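Local coordinates for flagella basal body P-ring formation protein FlgA (Salmonella typhimurium, PDB 3TEE) that takes part in assembly of the flagellar P-ring in the periplasm, probably as a chaperone for the P-ring protein FlgI or a modulator of the assembly process, at residues T73-A78 with V94-G99; G87-A92 with Q116-L121; Q103-T108 with P129-M134. All blocks are in the same frame, centred on the assembly; numbering follows the deposited sequence.

Contact 1 (T73-A78 with V94-G99); sequences TGNYVA and VTLKRG
Gly-74, Tyr-76 and Ala-78 pair in antiparallel register with Gly-99, Lys-97 and Thr-95, and in each pair both N-H groups and both carbonyls are used. Among the six backbone bonds, Ala-78 N to Thr-95 O measures 2.8 Å and Gly-74 N to Gly-99 O 3.0 Å; the least straight is Tyr-76 N to Lys-97 O, at 151°. The alternate, non-hydrogen-bonded pairs, Asn-75 with Arg-98 and Val-77 with Leu-96, turn their side chains to the other face. Between these pairs the CA-H groups approach the same carbonyls, as in Asn-75 CA to Lys-97 O at 3.2 Å. These strands, 62-79 and 94-100, belong to an antiparallel sheet within the P-ring chaperone family region, and Val-77 is also backbone-bonded to Val-130 and Val-109. Val-77 CG2 meets Leu-96 CD2 at 4.0 Å.

On the Tyr-76 face, the ring stands with CG between the backbone N and carbonyl carbon (chi1 65°), alongside Lys-97. Lys-97 CB lies over one ring face, 4.2 Å from the centroid of the Tyr-76 ring and 23° off its normal, a CH-pi contact; Gly-99 N is at the ring edge. Tyr-76 OH has two waters in the ring plane. One donates to Arg-98 O; the other accepts a weak bond from Lys-97 NZ.

Arg-98 carries its guanidinium across Thr-73, whose CG2 sits over one face, 3.5 Å from Arg-98 CZ. Arg-98 NH2 and NH1 form salt bridges with Asp-20 and Glu-21 respectively, and NH2 also donates to a water (2.9 Å) that binds Asn-75 OD1 weakly.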
# COMPACT_ATOMS: atom_id res chain seq x y z
N THR A 73 -9.06 18.62 -1.52
CA THR A 73 -9.67 18.07 -2.75
C THR A 73 -8.53 17.65 -3.68
O THR A 73 -7.54 18.37 -3.81
CB THR A 73 -10.66 19.07 -3.41
OG1 THR A 73 -11.68 19.40 -2.48
CG2 THR A 73 -11.35 18.49 -4.66
N GLY A 74 -8.66 16.46 -4.25
CA GLY A 74 -7.66 15.90 -5.13
C GLY A 74 -8.13 14.58 -5.71
O GLY A 74 -9.29 14.18 -5.54
N ASN A 75 -7.21 13.91 -6.43
CA ASN A 75 -7.52 12.66 -7.10
C ASN A 75 -7.39 11.43 -6.20
O ASN A 75 -6.59 11.38 -5.26
CB ASN A 75 -6.68 12.52 -8.40
CG ASN A 75 -7.12 13.45 -9.53
OD1 ASN A 75 -8.29 13.82 -9.66
ND2 ASN A 75 -6.21 13.81 -10.42
N TYR A 76 -8.25 10.46 -6.47
CA TYR A 76 -8.23 9.17 -5.78
C TYR A 76 -8.70 8.13 -6.80
O TYR A 76 -9.27 8.49 -7.83
CB TYR A 76 -9.12 9.19 -4.52
CG TYR A 76 -10.59 9.36 -4.79
CD1 TYR A 76 -11.43 8.25 -4.94
CD2 TYR A 76 -11.16 10.63 -4.88
CE1 TYR A 76 -12.80 8.41 -5.16
CE2 TYR A 76 -12.51 10.80 -5.14
CZ TYR A 76 -13.33 9.68 -5.28
OH TYR A 76 -14.66 9.83 -5.50
N VAL A 77 -8.43 6.88 -6.52
CA VAL A 77 -8.77 5.79 -7.43
C VAL A 77 -10.19 5.33 -7.10
O VAL A 77 -10.49 5.01 -5.95
CB VAL A 77 -7.70 4.65 -7.37
CG1 VAL A 77 -8.05 3.51 -8.34
CG2 VAL A 77 -6.29 5.19 -7.67
N ALA A 78 -11.05 5.28 -8.13
CA ALA A 78 -12.44 4.83 -8.05
C ALA A 78 -12.70 3.75 -9.11
O ALA A 78 -12.04 3.71 -10.15
CB ALA A 78 -13.40 6.01 -8.27
N VAL A 94 -10.84 0.88 -13.46
CA VAL A 94 -10.51 1.76 -12.32
C VAL A 94 -9.94 3.03 -12.90
O VAL A 94 -9.15 2.96 -13.85
CB VAL A 94 -9.55 1.18 -11.24
CG1 VAL A 94 -10.18 0.01 -10.49
CG2 VAL A 94 -8.18 0.81 -11.82
N THR A 95 -10.31 4.19 -12.33
CA THR A 95 -9.84 5.49 -12.82
C THR A 95 -9.63 6.48 -11.68
O THR A 95 -10.04 6.25 -10.55
CB THR A 95 -10.88 6.11 -13.78
OG1 THR A 95 -12.10 6.36 -13.08
CG2 THR A 95 -11.15 5.24 -14.96
N LEU A 96 -9.11 7.64 -12.03
CA LEU A 96 -8.90 8.73 -11.09
C LEU A 96 -10.12 9.62 -11.14
O LEU A 96 -10.56 10.01 -12.22
CB LEU A 96 -7.65 9.53 -11.47
CG LEU A 96 -6.29 8.93 -11.20
CD1 LEU A 96 -5.22 9.91 -11.62
CD2 LEU A 96 -6.06 8.65 -9.69
N LYS A 97 -10.67 9.92 -9.96
CA LYS A 97 -11.80 10.77 -9.75
C LYS A 97 -11.34 11.90 -8.83
O LYS A 97 -10.46 11.69 -7.98
CB LYS A 97 -12.88 9.92 -9.06
CG LYS A 97 -14.27 10.47 -9.18
CD LYS A 97 -15.30 9.37 -8.96
CE LYS A 97 -16.70 9.93 -9.04
NZ LYS A 97 -17.73 8.88 -8.82
N ARG A 98 -11.92 13.09 -8.99
CA ARG A 98 -11.60 14.26 -8.16
C ARG A 98 -12.64 14.34 -7.04
O ARG A 98 -13.84 14.25 -7.30
CB ARG A 98 -11.63 15.56 -9.00
CG ARG A 98 -11.33 16.84 -8.17
CD ARG A 98 -11.66 18.17 -8.90
NE ARG A 98 -11.40 19.38 -8.07
CZ ARG A 98 -10.18 19.72 -7.67
NH1 ARG A 98 -10.01 20.79 -6.90
NH2 ARG A 98 -9.13 18.97 -7.98
N GLY A 99 -12.18 14.48 -5.80
CA GLY A 99 -13.12 14.58 -4.70
C GLY A 99 -12.46 15.02 -3.41
O GLY A 99 -11.24 15.19 -3.35
O HOH W 1 -8.13 16.50 -9.04
O HOH W 2 -16.54 7.97 -5.70
O HOH W 3 -15.95 12.17 -6.14

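Contact 2 (G87-A92 with Q116-L121); sequences GKLTPA and QDAVSL
The flat groups that meet between Gly-87 to Leu-89 and Ala-118 to Ser-120 are peptide units. Over the plane of the one joining Val-119 to Ser-120 comes Leu-89 CD1, 3.5 Å from Ser-120 N and 3.8 Å from Val-119 C, while the N-H of that peptide, at its edge, points to Gly-87 O. This is a single beta bridge, with Lys-88 opposite Val-119 (CA to CA 4.4 Å) and the two chains running antiparallel. It sets an irregular loop on the margin of strand 118-120, which on its other margin pairs with strand 135-137 through Val-119 and Arg-136, consistent with the SAF-like domain of the FlgA family, to which both segments probably belong.

Two bonds hold the bridge. Ser-120 N donates to Gly-87 O over 2.8 Å, nearly straight. Leu-89 N donates to Ala-118 O over 3.1 Å, also straight at 178°, but arrives 35° out of the carbonyl plane.

Ser-120 turns its hydroxyl to Arg-122 O. The Lys-88 side chain sets out away from the strand, and the Lys-88 carbonyl accepts from Asn-93 ND2. Leu-89 makes most of the side-chain contacts, and Ile-115 and Val-130 pack against the same leucine. With CG roughly anti to the carbonyl carbon, chi1 swung to -90°, its CD1 lies on the peptide and Leu-89 CD2 touches Ala-118 CB at 4.2 Å.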
# COMPACT_ATOMS: atom_id res chain seq x y z
N GLY A 87 -11.37 -10.45 -10.06
CA GLY A 87 -11.13 -9.67 -11.27
C GLY A 87 -9.95 -8.74 -11.15
O GLY A 87 -9.74 -8.12 -10.10
N LYS A 88 -9.15 -8.64 -12.24
CA LYS A 88 -7.97 -7.77 -12.30
C LYS A 88 -8.43 -6.32 -12.40
O LYS A 88 -9.39 -6.04 -13.12
CB LYS A 88 -7.13 -8.06 -13.56
CG LYS A 88 -6.43 -9.42 -13.56
CD LYS A 88 -5.70 -9.64 -14.88
CE LYS A 88 -5.04 -11.00 -14.95
NZ LYS A 88 -4.44 -11.25 -16.29
N LEU A 89 -7.75 -5.42 -11.70
CA LEU A 89 -7.98 -3.98 -11.78
C LEU A 89 -7.16 -3.54 -12.99
O LEU A 89 -5.97 -3.87 -13.08
CB LEU A 89 -7.50 -3.28 -10.49
CG LEU A 89 -8.52 -3.12 -9.36
CD1 LEU A 89 -8.93 -4.48 -8.73
CD2 LEU A 89 -8.01 -2.16 -8.30
N THR A 90 -7.81 -2.90 -13.98
CA THR A 90 -7.18 -2.49 -15.24
C THR A 90 -7.48 -1.01 -15.55
O THR A 90 -8.33 -0.42 -14.88
CB THR A 90 -7.71 -3.37 -16.41
OG1 THR A 90 -9.08 -3.06 -16.63
CG2 THR A 90 -7.54 -4.89 -16.19
N PRO A 91 -6.89 -0.39 -16.61
CA PRO A 91 -7.27 0.98 -16.96
C PRO A 91 -8.71 1.06 -17.53
O PRO A 91 -9.25 2.14 -17.69
CB PRO A 91 -6.21 1.39 -18.01
CG PRO A 91 -5.12 0.36 -17.89
CD PRO A 91 -5.85 -0.90 -17.53
N ALA A 92 -9.34 -0.08 -17.77
CA ALA A 92 -10.71 -0.14 -18.25
C ALA A 92 -11.72 -0.15 -17.09
O ALA A 92 -12.88 0.20 -17.29
CB ALA A 92 -10.91 -1.39 -19.11
N GLN A 116 -1.38 -1.32 -9.79
CA GLN A 116 -0.73 -2.13 -10.82
C GLN A 116 -0.67 -3.58 -10.32
O GLN A 116 -0.31 -3.81 -9.16
CB GLN A 116 0.68 -1.60 -11.12
CG GLN A 116 0.68 -0.32 -11.97
CD GLN A 116 2.07 0.15 -12.32
OE1 GLN A 116 2.98 -0.65 -12.62
NE2 GLN A 116 2.27 1.45 -12.31
N ASP A 117 -1.12 -4.53 -11.13
CA ASP A 117 -1.22 -5.96 -10.77
C ASP A 117 -2.12 -6.27 -9.55
O ASP A 117 -1.94 -7.31 -8.90
CB ASP A 117 0.17 -6.64 -10.68
CG ASP A 117 0.68 -7.10 -12.03
OD1 ASP A 117 0.19 -8.14 -12.52
OD2 ASP A 117 1.54 -6.40 -12.61
N ALA A 118 -3.08 -5.38 -9.23
CA ALA A 118 -4.01 -5.59 -8.13
C ALA A 118 -5.20 -6.40 -8.62
O ALA A 118 -5.53 -6.38 -9.81
CB ALA A 118 -4.47 -4.27 -7.55
N VAL A 119 -5.80 -7.18 -7.72
CA VAL A 119 -6.94 -8.03 -8.01
C VAL A 119 -7.99 -7.75 -6.94
O VAL A 119 -7.64 -7.55 -5.77
CB VAL A 119 -6.49 -9.53 -8.05
CG1 VAL A 119 -7.68 -10.47 -8.05
CG2 VAL A 119 -5.60 -9.81 -9.27
N SER A 120 -9.28 -7.72 -7.33
CA SER A 120 -10.34 -7.42 -6.38
C SER A 120 -10.67 -8.61 -5.48
O SER A 120 -10.77 -9.74 -5.94
CB SER A 120 -11.60 -6.98 -7.11
OG SER A 120 -12.51 -6.46 -6.16
N LEU A 121 -10.86 -8.33 -4.19
CA LEU A 121 -11.31 -9.32 -3.21
C LEU A 121 -12.84 -9.32 -3.16
O LEU A 121 -13.43 -10.21 -2.55
CB LEU A 121 -10.75 -9.01 -1.81
CG LEU A 121 -9.23 -9.17 -1.63
CD1 LEU A 121 -8.79 -8.61 -0.29
CD2 LEU A 121 -8.79 -10.64 -1.75

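Contact 3 (Q103-T108 with P129-M134); sequences QLPPRT and PVQLTM
A type II beta turn from Pro-105 to Thr-108 is docked on the loop 129-134, which leads through a 3-10 segment at 132-134 into strand 135-137. Arg-107 takes the left-handed conformation (phi 54°) at the third turn position, and its carbonyl O accepts from Leu-132 N at 2.9 Å, the N-H entering almost in line with the C=O. Next to this bond, Thr-108 and Gln-131 form a single backbone bridge, their CA atoms 4.1 Å apart.

The carbonyl one residue earlier, Pro-106 O, is gripped by a side chain. Gln-131 is extended beyond CG and lies beside Pro-106, pointing the same way, so that Gln-131 NE2 reaches Pro-106 O at 2.8 Å. The acceptor is nearly in the amide plane and the donor sits on a carbonyl lone pair; the N-H...O angle is 165°. A water donates to the same oxygen and bridges to Thr-133 OG1. The amide also rests on Pro-105, with Gln-131 NE2 3.5 Å from Pro-105 CB.

Two packed areas flank these bonds. On one, Pro-129 CG meets Pro-105 CD at 3.8 Å, the two proline side chains crossing at about a right angle, and Pro-129 CB touches Thr-108 CG2; Leu-104 adds a methyl and continues to Tyr-76 and Leu-110. On the other, Arg-107 bends at chi3 (79°), which lays its guanidinium across Leu-132, with Leu-132 CB over one face, 3.6 Å from Arg-107 NH2. A bound glycerol, probably from the crystallisation liquor, hydrogen-bonds to Pro-105 O and Thr-108 O. Within the turn, Thr-108 OG1 donates to Pro-105 O over 2.8 Å from above the carbonyl plane.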
# COMPACT_ATOMS: atom_id res chain seq x y z
N GLN A 103 -13.13 13.15 2.98
CA GLN A 103 -14.44 12.45 3.10
C GLN A 103 -14.37 11.02 2.58
O GLN A 103 -15.38 10.31 2.59
CB GLN A 103 -15.57 13.25 2.45
CG GLN A 103 -15.92 14.50 3.27
CD GLN A 103 -16.88 15.42 2.59
OE1 GLN A 103 -17.00 15.45 1.36
NE2 GLN A 103 -17.59 16.20 3.39
N LEU A 104 -13.19 10.59 2.15
CA LEU A 104 -13.01 9.26 1.60
C LEU A 104 -13.04 8.17 2.68
O LEU A 104 -12.59 8.42 3.81
CB LEU A 104 -11.66 9.17 0.86
CG LEU A 104 -11.55 9.88 -0.48
CD1 LEU A 104 -10.13 9.75 -1.00
CD2 LEU A 104 -12.58 9.26 -1.53
N PRO A 105 -13.44 6.93 2.30
CA PRO A 105 -13.38 5.81 3.29
C PRO A 105 -11.94 5.45 3.65
O PRO A 105 -11.03 5.84 2.91
CB PRO A 105 -14.13 4.66 2.59
CG PRO A 105 -14.08 4.98 1.14
CD PRO A 105 -13.97 6.49 1.00
N PRO A 106 -11.68 4.70 4.77
CA PRO A 106 -10.30 4.39 5.16
C PRO A 106 -9.45 3.70 4.12
O PRO A 106 -9.93 2.81 3.42
CB PRO A 106 -10.47 3.49 6.39
CG PRO A 106 -11.77 3.88 6.96
CD PRO A 106 -12.64 4.16 5.76
N ARG A 107 -8.17 4.10 4.04
CA ARG A 107 -7.17 3.52 3.15
C ARG A 107 -7.59 3.50 1.66
O ARG A 107 -7.40 2.49 0.97
CB ARG A 107 -6.73 2.12 3.64
CG ARG A 107 -5.90 2.15 4.93
CD ARG A 107 -5.70 0.75 5.49
NE ARG A 107 -4.66 0.02 4.77
CZ ARG A 107 -4.62 -1.31 4.64
NH1 ARG A 107 -5.59 -2.06 5.15
NH2 ARG A 107 -3.63 -1.89 3.98
N THR A 108 -8.17 4.60 1.17
CA THR A 108 -8.52 4.71 -0.25
C THR A 108 -7.20 4.91 -0.98
O THR A 108 -6.37 5.72 -0.54
CB THR A 108 -9.49 5.89 -0.51
OG1 THR A 108 -10.72 5.63 0.14
CG2 THR A 108 -9.74 6.13 -2.02
N PRO A 129 -14.89 4.18 -4.21
CA PRO A 129 -13.45 4.42 -4.03
C PRO A 129 -12.75 3.07 -3.79
O PRO A 129 -13.30 2.17 -3.12
CB PRO A 129 -13.39 5.28 -2.76
CG PRO A 129 -14.76 5.87 -2.62
CD PRO A 129 -15.67 4.76 -3.11
N VAL A 130 -11.57 2.90 -4.40
CA VAL A 130 -10.81 1.66 -4.27
C VAL A 130 -10.02 1.72 -2.96
O VAL A 130 -9.12 2.57 -2.82
CB VAL A 130 -9.91 1.39 -5.50
CG1 VAL A 130 -9.00 0.17 -5.27
CG2 VAL A 130 -10.76 1.20 -6.77
N GLN A 131 -10.37 0.86 -2.01
CA GLN A 131 -9.66 0.78 -0.73
C GLN A 131 -8.69 -0.39 -0.73
O GLN A 131 -8.95 -1.40 -1.39
CB GLN A 131 -10.63 0.65 0.44
CG GLN A 131 -11.53 1.86 0.63
CD GLN A 131 -12.64 1.51 1.59
OE1 GLN A 131 -13.74 1.13 1.18
NE2 GLN A 131 -12.36 1.60 2.89
N LEU A 132 -7.55 -0.25 -0.03
CA LEU A 132 -6.53 -1.31 0.10
C LEU A 132 -7.11 -2.63 0.66
O LEU A 132 -6.70 -3.70 0.23
CB LEU A 132 -5.33 -0.83 0.93
CG LEU A 132 -4.43 0.24 0.28
CD1 LEU A 132 -3.41 0.75 1.27
CD2 LEU A 132 -3.69 -0.31 -0.94
N THR A 133 -8.12 -2.54 1.55
CA THR A 133 -8.81 -3.72 2.10
C THR A 133 -9.65 -4.48 1.06
O THR A 133 -10.04 -5.62 1.33
CB THR A 133 -9.69 -3.31 3.30
OG1 THR A 133 -10.50 -2.18 2.95
CG2 THR A 133 -8.87 -3.02 4.55
N MET A 134 -9.96 -3.88 -0.11
CA MET A 134 -10.80 -4.51 -1.15
C MET A 134 -9.97 -5.29 -2.14
O MET A 134 -10.53 -5.95 -3.01
CB MET A 134 -11.56 -3.45 -1.98
CG MET A 134 -12.66 -2.71 -1.29
SD MET A 134 -13.07 -1.19 -2.25
CE MET A 134 -14.59 -0.84 -1.45
O HOH W 4 -9.94 -0.03 4.93

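Overall arrangement
The three contacts touch one another pairwise, with centres 11 to 16 Å apart. Val-130, in the loop of contact 3, touches both other contacts: its N lies 2.8 Å from Val-77 O of contact 1, a probable hydrogen bond, and its CG2 and CG1 methyls pack on Val-94 and Leu-89 respectively. Contacts 1 and 2 meet where Val-94 CG1 approaches Leu-89 CG at 3.7 Å. Contacts 2 and 3 are joined by a probable hydrogen bond from Leu-121 N to Met-134 O (2.7 Å). Along the chain, contact 2 alternates with both others. A bound glycerol lies about 4 Å from the Thr-108 side chain, and a glycerol about 5 Å from that of Val-119.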